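Local coordinates for protein UL16 (Human herpesvirus 5 strain ad169, PDB 2WY3) that helps the virus escape natural killer cells by sequestering ligands of the host KLRK1 receptor inside the infected cell, the piece here being its predicted extracellular part, at residues G25-L30 / I125-V130; D63-Q68 / L98-M103. One frame throughout, in Å; residues are numbered along the deposited sequence.

Interaction 1. Residues G25-L30 / I125-V130; sequences GETWTL and IERLYV
T27 to L30 and R127 to V130 pair in register as neighbouring parallel strands: the axes of 27-30 and 126-130 approach to 4.6 Å, with 23° between their directions. Four backbone hydrogen bonds zip the pair together, R127 N to E26 O, W28 N to R127 O, Y129 N to W28 O and L30 N to Y129 O, the parallel-strand ladder.

On the face bearing W28, L128 and L30, the indole is the centrepiece. CG of W28 lies between the backbone N and the carbonyl carbon (chi1 59°), from where the indole reaches L128 and E126. CD1 of L128 sits over the six-membered ring, 3.7 Å from the centroid and 18° off the normal, a CH-pi contact; the same methyl lies 3.8 Å from L30 CG. The indole NE1 of W28 donates to OE2 of E126 at 2.9 Å, on the anti side. OE1 of E126 stays 4.4 Å from OE1 of E26, a like charge that the indole N-H may partly offset.

On the other face T27, in one of its two conformers, runs side by side with R127, whose guanidinium goes on to a salt bridge with D113. T29 OG1 rests against Y129 CB at 3.6 Å.

Strand 27-31 is an outermost strand of the mixed sheet within this chain; strand 121-131 separates it from strand 110-118, and L128 touches S36 of strand 34-41.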
loop_
_atom_site.group_PDB
_atom_site.type_symbol
_atom_site.label_atom_id
_atom_site.label_comp_id
_atom_site.label_asym_id
_atom_site.label_seq_id
_atom_site.Cartn_x
_atom_site.Cartn_y
_atom_site.Cartn_z
ATOM N N GLY B 25 12.165 -15.715 -2.197
ATOM C CA GLY B 25 12.536 -15.164 -0.907
ATOM C C GLY B 25 11.424 -15.316 0.127
ATOM O O GLY B 25 11.678 -15.479 1.318
ATOM N N GLU B 26 10.182 -15.272 -0.338
ATOM C CA GLU B 26 9.009 -15.387 0.526
ATOM C C GLU B 26 7.908 -15.925 -0.389
ATOM O O GLU B 26 7.864 -15.575 -1.562
ATOM C CB GLU B 26 8.597 -14.015 1.053
ATOM C CG GLU B 26 7.306 -14.020 1.840
ATOM C CD GLU B 26 7.018 -12.691 2.515
ATOM O OE1 GLU B 26 7.839 -11.752 2.393
ATOM O OE2 GLU B 26 5.964 -12.593 3.177
ATOM N N THR B 27 7.000 -16.736 0.152
ATOM C CA THR B 27 5.963 -17.358 -0.678
ATOM C C THR B 27 4.696 -17.644 0.133
ATOM O O THR B 27 4.770 -18.167 1.251
ATOM C CB THR B 27 6.506 -18.639 -1.344
ATOM O OG1 THR B 27 5.512 -19.219 -2.198
ATOM C CG2 THR B 27 6.943 -19.646 -0.287
ATOM N N TRP B 28 3.539 -17.279 -0.417
ATOM C CA TRP B 28 2.272 -17.410 0.294
ATOM C C TRP B 28 1.118 -17.482 -0.680
ATOM O O TRP B 28 1.323 -17.357 -1.893
ATOM C CB TRP B 28 2.086 -16.262 1.285
ATOM C CG TRP B 28 2.092 -14.911 0.662
ATOM C CD1 TRP B 28 3.073 -14.365 -0.122
ATOM C CD2 TRP B 28 1.075 -13.920 0.782
ATOM N NE1 TRP B 28 2.720 -13.089 -0.499
ATOM C CE2 TRP B 28 1.498 -12.791 0.048
ATOM C CE3 TRP B 28 -0.149 -13.869 1.451
ATOM C CZ2 TRP B 28 0.731 -11.636 -0.050
ATOM C CZ3 TRP B 28 -0.906 -12.716 1.356
ATOM C CH2 TRP B 28 -0.463 -11.616 0.612
ATOM N N THR B 29 -0.082 -17.733 -0.150
ATOM C CA THR B 29 -1.271 -17.993 -0.968
ATOM C C THR B 29 -2.410 -17.120 -0.448
ATOM O O THR B 29 -2.575 -16.970 0.773
ATOM C CB THR B 29 -1.712 -19.492 -0.879
ATOM O OG1 THR B 29 -0.668 -20.342 -1.358
ATOM C CG2 THR B 29 -2.985 -19.753 -1.697
ATOM N N LEU B 30 -3.162 -16.513 -1.368
ATOM C CA LEU B 30 -4.391 -15.795 -1.017
ATOM C C LEU B 30 -5.573 -16.478 -1.681
ATOM O O LEU B 30 -5.479 -16.869 -2.835
ATOM C CB LEU B 30 -4.341 -14.356 -1.537
ATOM C CG LEU B 30 -3.504 -13.415 -0.684
ATOM C CD1 LEU B 30 -3.330 -12.078 -1.397
ATOM C CD2 LEU B 30 -4.193 -13.229 0.672
ATOM N N ILE B 125 11.871 -12.496 -5.561
ATOM C CA ILE B 125 11.920 -11.960 -4.193
ATOM C C ILE B 125 10.657 -12.306 -3.417
ATOM O O ILE B 125 10.680 -12.446 -2.188
ATOM C CB ILE B 125 12.211 -10.451 -4.157
ATOM C CG1 ILE B 125 11.078 -9.650 -4.789
ATOM C CG2 ILE B 125 13.529 -10.149 -4.858
ATOM C CD1 ILE B 125 11.264 -8.145 -4.606
ATOM N N GLU B 126 9.558 -12.468 -4.136
ATOM C CA GLU B 126 8.295 -12.863 -3.506
ATOM C C GLU B 126 7.413 -13.578 -4.501
ATOM O O GLU B 126 7.332 -13.187 -5.663
ATOM C CB GLU B 126 7.557 -11.633 -2.960
ATOM C CG GLU B 126 6.261 -11.975 -2.244
ATOM C CD GLU B 126 5.624 -10.780 -1.528
ATOM O OE1 GLU B 126 6.312 -9.760 -1.266
ATOM O OE2 GLU B 126 4.417 -10.871 -1.228
ATOM N N ARG B 127 6.752 -14.630 -4.038
ATOM C CA ARG B 127 5.845 -15.400 -4.879
ATOM C C ARG B 127 4.487 -15.432 -4.203
ATOM O O ARG B 127 4.383 -15.735 -3.011
ATOM C CB ARG B 127 6.373 -16.826 -5.065
ATOM C CG ARG B 127 5.327 -17.819 -5.621
ATOM C CD ARG B 127 5.999 -19.159 -5.892
ATOM N NE ARG B 127 6.911 -19.079 -7.034
ATOM C CZ ARG B 127 7.819 -20.000 -7.339
ATOM N NH1 ARG B 127 7.977 -21.075 -6.568
ATOM N NH2 ARG B 127 8.580 -19.837 -8.412
ATOM N N LEU B 128 3.443 -15.093 -4.957
ATOM C CA LEU B 128 2.090 -15.133 -4.420
ATOM C C LEU B 128 1.253 -16.074 -5.271
ATOM O O LEU B 128 1.181 -15.910 -6.490
ATOM C CB LEU B 128 1.462 -13.735 -4.443
ATOM C CG LEU B 128 -0.046 -13.731 -4.202
ATOM C CD1 LEU B 128 -0.334 -14.111 -2.732
ATOM C CD2 LEU B 128 -0.652 -12.367 -4.575
ATOM N N TYR B 129 0.645 -17.068 -4.630
ATOM C CA TYR B 129 -0.354 -17.891 -5.302
ATOM C C TYR B 129 -1.734 -17.295 -5.048
ATOM O O TYR B 129 -2.055 -16.924 -3.918
ATOM C CB TYR B 129 -0.316 -19.314 -4.759
ATOM C CG TYR B 129 0.867 -20.129 -5.241
ATOM C CD1 TYR B 129 0.849 -20.738 -6.492
ATOM C CD2 TYR B 129 1.980 -20.316 -4.427
ATOM C CE1 TYR B 129 1.920 -21.511 -6.923
ATOM C CE2 TYR B 129 3.071 -21.093 -4.858
ATOM C CZ TYR B 129 3.021 -21.677 -6.108
ATOM O OH TYR B 129 4.077 -22.436 -6.560
ATOM N N VAL B 130 -2.544 -17.222 -6.103
ATOM C CA VAL B 130 -3.902 -16.677 -6.032
ATOM C C VAL B 130 -4.899 -17.764 -6.410
ATOM O O VAL B 130 -4.743 -18.423 -7.441
ATOM C CB VAL B 130 -4.055 -15.491 -6.988
ATOM C CG1 VAL B 130 -5.520 -15.062 -7.099
ATOM C CG2 VAL B 130 -3.143 -14.328 -6.533
#

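Interaction 2. Residues D63-Q68 / L98-M103; sequences DLWLYQ and LYTSRM
W65 and T100 meet across the interior of a beta sandwich with an immunoglobulin-like arrangement, consistent with the E-set clan to which the family belongs. Strand 63-68 belongs to the mixed sheet and strand 98-102 to the three-stranded antiparallel one. Their axes come no nearer than 9.7 Å and their directions differ by 152°, so contact is made mainly by side chains, with the carbonyl O of Y99 the backbone atom that takes part.

The direct polar link is a single hydrogen bond, from W65 NE1 to T100 OG1 at 2.9 Å. Its N-H...O angle is 157° and the acceptor lies in the indole plane, which gives both buried polar atoms a partner. With CG of W65 between its backbone N and carbonyl carbon (chi1 76°), the indole lies toward 98-103, where NE1 meets T100.

Apolar contacts gather on L98, whose CD2 methyl serves two rings. Over one face of Y67 it makes a CH-pi contact, 4.1 Å from the ring centroid; it also lies 3.8 Å from W65 CH2. The W65 and L98 side chains, coming from opposite sheets, pass alongside one another, and CZ2 of W65 comes within 3.6 Å of the carbonyl O of Y99. Around this group, V51 and I49 of strand 49-55 line the same interior, and F76 meets W65 edge-to-face.

Opposite charges are joined through water at the other end of the contact. R102 also makes a cation-pi contact with F53, and its NH1 hydrogen-bonds to Y112 OH. D63 OD2 accepts a hydrogen bond from the water at 2.8 Å, and that water accepts one from R102 NH2 at 2.9 Å.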
loop_
_atom_site.group_PDB
_atom_site.type_symbol
_atom_site.label_atom_id
_atom_site.label_comp_id
_atom_site.label_asym_id
_atom_site.label_seq_id
_atom_site.Cartn_x
_atom_site.Cartn_y
_atom_site.Cartn_z
ATOM N N ASP B 63 2.336 -14.365 -18.333
ATOM C CA ASP B 63 2.288 -12.958 -18.688
ATOM C C ASP B 63 3.341 -12.212 -17.869
ATOM O O ASP B 63 3.932 -12.767 -16.947
ATOM C CB ASP B 63 0.898 -12.386 -18.408
ATOM C CG ASP B 63 0.565 -11.188 -19.303
ATOM O OD1 ASP B 63 1.448 -10.738 -20.067
ATOM O OD2 ASP B 63 -0.587 -10.711 -19.253
ATOM N N LEU B 64 3.574 -10.955 -18.208
ATOM C CA LEU B 64 4.668 -10.221 -17.591
ATOM C C LEU B 64 4.390 -8.735 -17.647
ATOM O O LEU B 64 3.942 -8.232 -18.669
ATOM C CB LEU B 64 5.952 -10.505 -18.384
ATOM C CG LEU B 64 7.250 -9.848 -17.908
ATOM C CD1 LEU B 64 7.711 -10.483 -16.594
ATOM C CD2 LEU B 64 8.343 -9.976 -18.984
ATOM N N TRP B 65 4.657 -8.024 -16.558
ATOM C CA TRP B 65 4.751 -6.575 -16.640
ATOM C C TRP B 65 6.087 -6.112 -16.085
ATOM O O TRP B 65 6.643 -6.763 -15.202
ATOM C CB TRP B 65 3.542 -5.856 -16.005
ATOM C CG TRP B 65 3.422 -5.753 -14.481
ATOM C CD1 TRP B 65 2.763 -6.615 -13.646
ATOM C CD2 TRP B 65 3.874 -4.660 -13.652
ATOM N NE1 TRP B 65 2.807 -6.139 -12.342
ATOM C CE2 TRP B 65 3.482 -4.947 -12.323
ATOM C CE3 TRP B 65 4.578 -3.472 -13.908
ATOM C CZ2 TRP B 65 3.781 -4.092 -11.245
ATOM C CZ3 TRP B 65 4.882 -2.623 -12.835
ATOM C CH2 TRP B 65 4.483 -2.945 -11.520
ATOM N N LEU B 66 6.610 -5.017 -16.631
ATOM C CA LEU B 66 7.971 -4.579 -16.333
ATOM C C LEU B 66 8.029 -3.093 -15.980
ATOM O O LEU B 66 7.249 -2.295 -16.481
ATOM C CB LEU B 66 8.897 -4.835 -17.533
ATOM C CG LEU B 66 9.083 -6.290 -17.979
ATOM C CD1 LEU B 66 9.906 -6.342 -19.259
ATOM C CD2 LEU B 66 9.733 -7.113 -16.859
ATOM N N TYR B 67 8.988 -2.752 -15.121
ATOM C CA TYR B 67 9.121 -1.411 -14.554
ATOM C C TYR B 67 10.581 -0.979 -14.652
ATOM O O TYR B 67 11.486 -1.784 -14.409
ATOM C CB TYR B 67 8.689 -1.471 -13.087
ATOM C CG TYR B 67 8.352 -0.154 -12.427
ATOM C CD1 TYR B 67 9.157 0.366 -11.414
ATOM C CD2 TYR B 67 7.206 0.552 -12.789
ATOM C CE1 TYR B 67 8.831 1.569 -10.790
ATOM C CE2 TYR B 67 6.878 1.731 -12.174
ATOM C CZ TYR B 67 7.687 2.231 -11.171
ATOM O OH TYR B 67 7.349 3.420 -10.571
ATOM N N GLN B 68 10.817 0.273 -15.036
ATOM C CA GLN B 68 12.176 0.803 -15.144
ATOM C C GLN B 68 12.146 2.313 -15.004
ATOM O O GLN B 68 11.330 2.984 -15.643
ATOM C CB GLN B 68 12.800 0.437 -16.501
ATOM C CG GLN B 68 14.287 0.827 -16.668
ATOM C CD GLN B 68 14.774 0.662 -18.105
ATOM O OE1 GLN B 68 13.985 0.749 -19.045
ATOM N NE2 GLN B 68 16.080 0.430 -18.279
ATOM N N LEU B 98 6.396 -2.633 -6.039
ATOM C CA LEU B 98 5.590 -2.932 -7.215
ATOM C C LEU B 98 4.240 -3.468 -6.743
ATOM O O LEU B 98 4.180 -4.452 -5.999
ATOM C CB LEU B 98 6.283 -3.980 -8.095
ATOM C CG LEU B 98 7.602 -3.597 -8.769
ATOM C CD1 LEU B 98 7.954 -4.611 -9.849
ATOM C CD2 LEU B 98 7.519 -2.194 -9.364
ATOM N N TYR B 99 3.161 -2.828 -7.183
ATOM C CA TYR B 99 1.810 -3.226 -6.798
ATOM C C TYR B 99 1.111 -3.911 -7.945
ATOM O O TYR B 99 1.036 -3.361 -9.042
ATOM C CB TYR B 99 0.972 -1.995 -6.429
ATOM C CG TYR B 99 1.309 -1.388 -5.101
ATOM C CD1 TYR B 99 0.483 -1.592 -3.998
ATOM C CD2 TYR B 99 2.449 -0.608 -4.940
ATOM C CE1 TYR B 99 0.779 -1.032 -2.772
ATOM C CE2 TYR B 99 2.757 -0.047 -3.706
ATOM C CZ TYR B 99 1.911 -0.267 -2.629
ATOM O OH TYR B 99 2.204 0.273 -1.400
ATOM N N THR B 100 0.597 -5.110 -7.693
ATOM C CA THR B 100 -0.252 -5.798 -8.652
ATOM C C THR B 100 -1.551 -6.178 -7.951
ATOM O O THR B 100 -1.566 -7.075 -7.109
ATOM C CB THR B 100 0.423 -7.081 -9.190
ATOM O OG1 THR B 100 1.738 -6.763 -9.688
ATOM C CG2 THR B 100 -0.426 -7.700 -10.310
ATOM N N SER B 101 -2.629 -5.481 -8.287
ATOM C CA SER B 101 -3.946 -5.782 -7.733
ATOM C C SER B 101 -4.894 -6.047 -8.889
ATOM O O SER B 101 -4.971 -5.259 -9.824
ATOM C CB SER B 101 -4.446 -4.603 -6.880
ATOM O OG SER B 101 -5.766 -4.828 -6.408
ATOM N N ARG B 102 -5.613 -7.161 -8.829
ATOM C CA ARG B 102 -6.497 -7.547 -9.915
ATOM C C ARG B 102 -7.755 -8.167 -9.355
ATOM O O ARG B 102 -7.745 -8.705 -8.246
ATOM C CB ARG B 102 -5.812 -8.595 -10.805
ATOM C CG ARG B 102 -4.349 -8.325 -11.090
ATOM C CD ARG B 102 -3.785 -9.390 -12.029
ATOM N NE ARG B 102 -4.015 -9.062 -13.432
ATOM C CZ ARG B 102 -3.778 -9.885 -14.451
ATOM N NH1 ARG B 102 -3.335 -11.121 -14.236
ATOM N NH2 ARG B 102 -4.004 -9.475 -15.693
ATOM N N MET B 103 -8.828 -8.118 -10.136
ATOM C CA MET B 103 -10.016 -8.894 -9.828
ATOM C C MET B 103 -9.644 -10.367 -9.903
ATOM O O MET B 103 -8.884 -10.777 -10.780
ATOM C CB MET B 103 -11.145 -8.574 -10.815
ATOM C CG MET B 103 -11.549 -7.108 -10.781
ATOM S SD MET B 103 -12.930 -6.752 -11.889
ATOM C CE MET B 103 -12.253 -7.263 -13.456
HETATM O O HOH W 1 -2.514 -11.344 -17.368
#

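How the interactions relate
After two short strands, 2-3 and 10-13, the chain reaches 25-30, which leads into strand 27-31, one of the two edge strands of the mixed sheet within this chain; it is met there only near the end of the modelled chain by 125-130, and interaction 1 thus closes a loop of 94 residues. Inside that loop, 63-68 and 98-103 come together across 29 residues, so interaction 2 is nested within interaction 1 and the two do not cross. The first joins neighbouring strands within the mixed sheet, whereas the second ties that sheet to the three-stranded one. They do not touch: their centres are 14 Å apart and their nearest atoms about 6 Å.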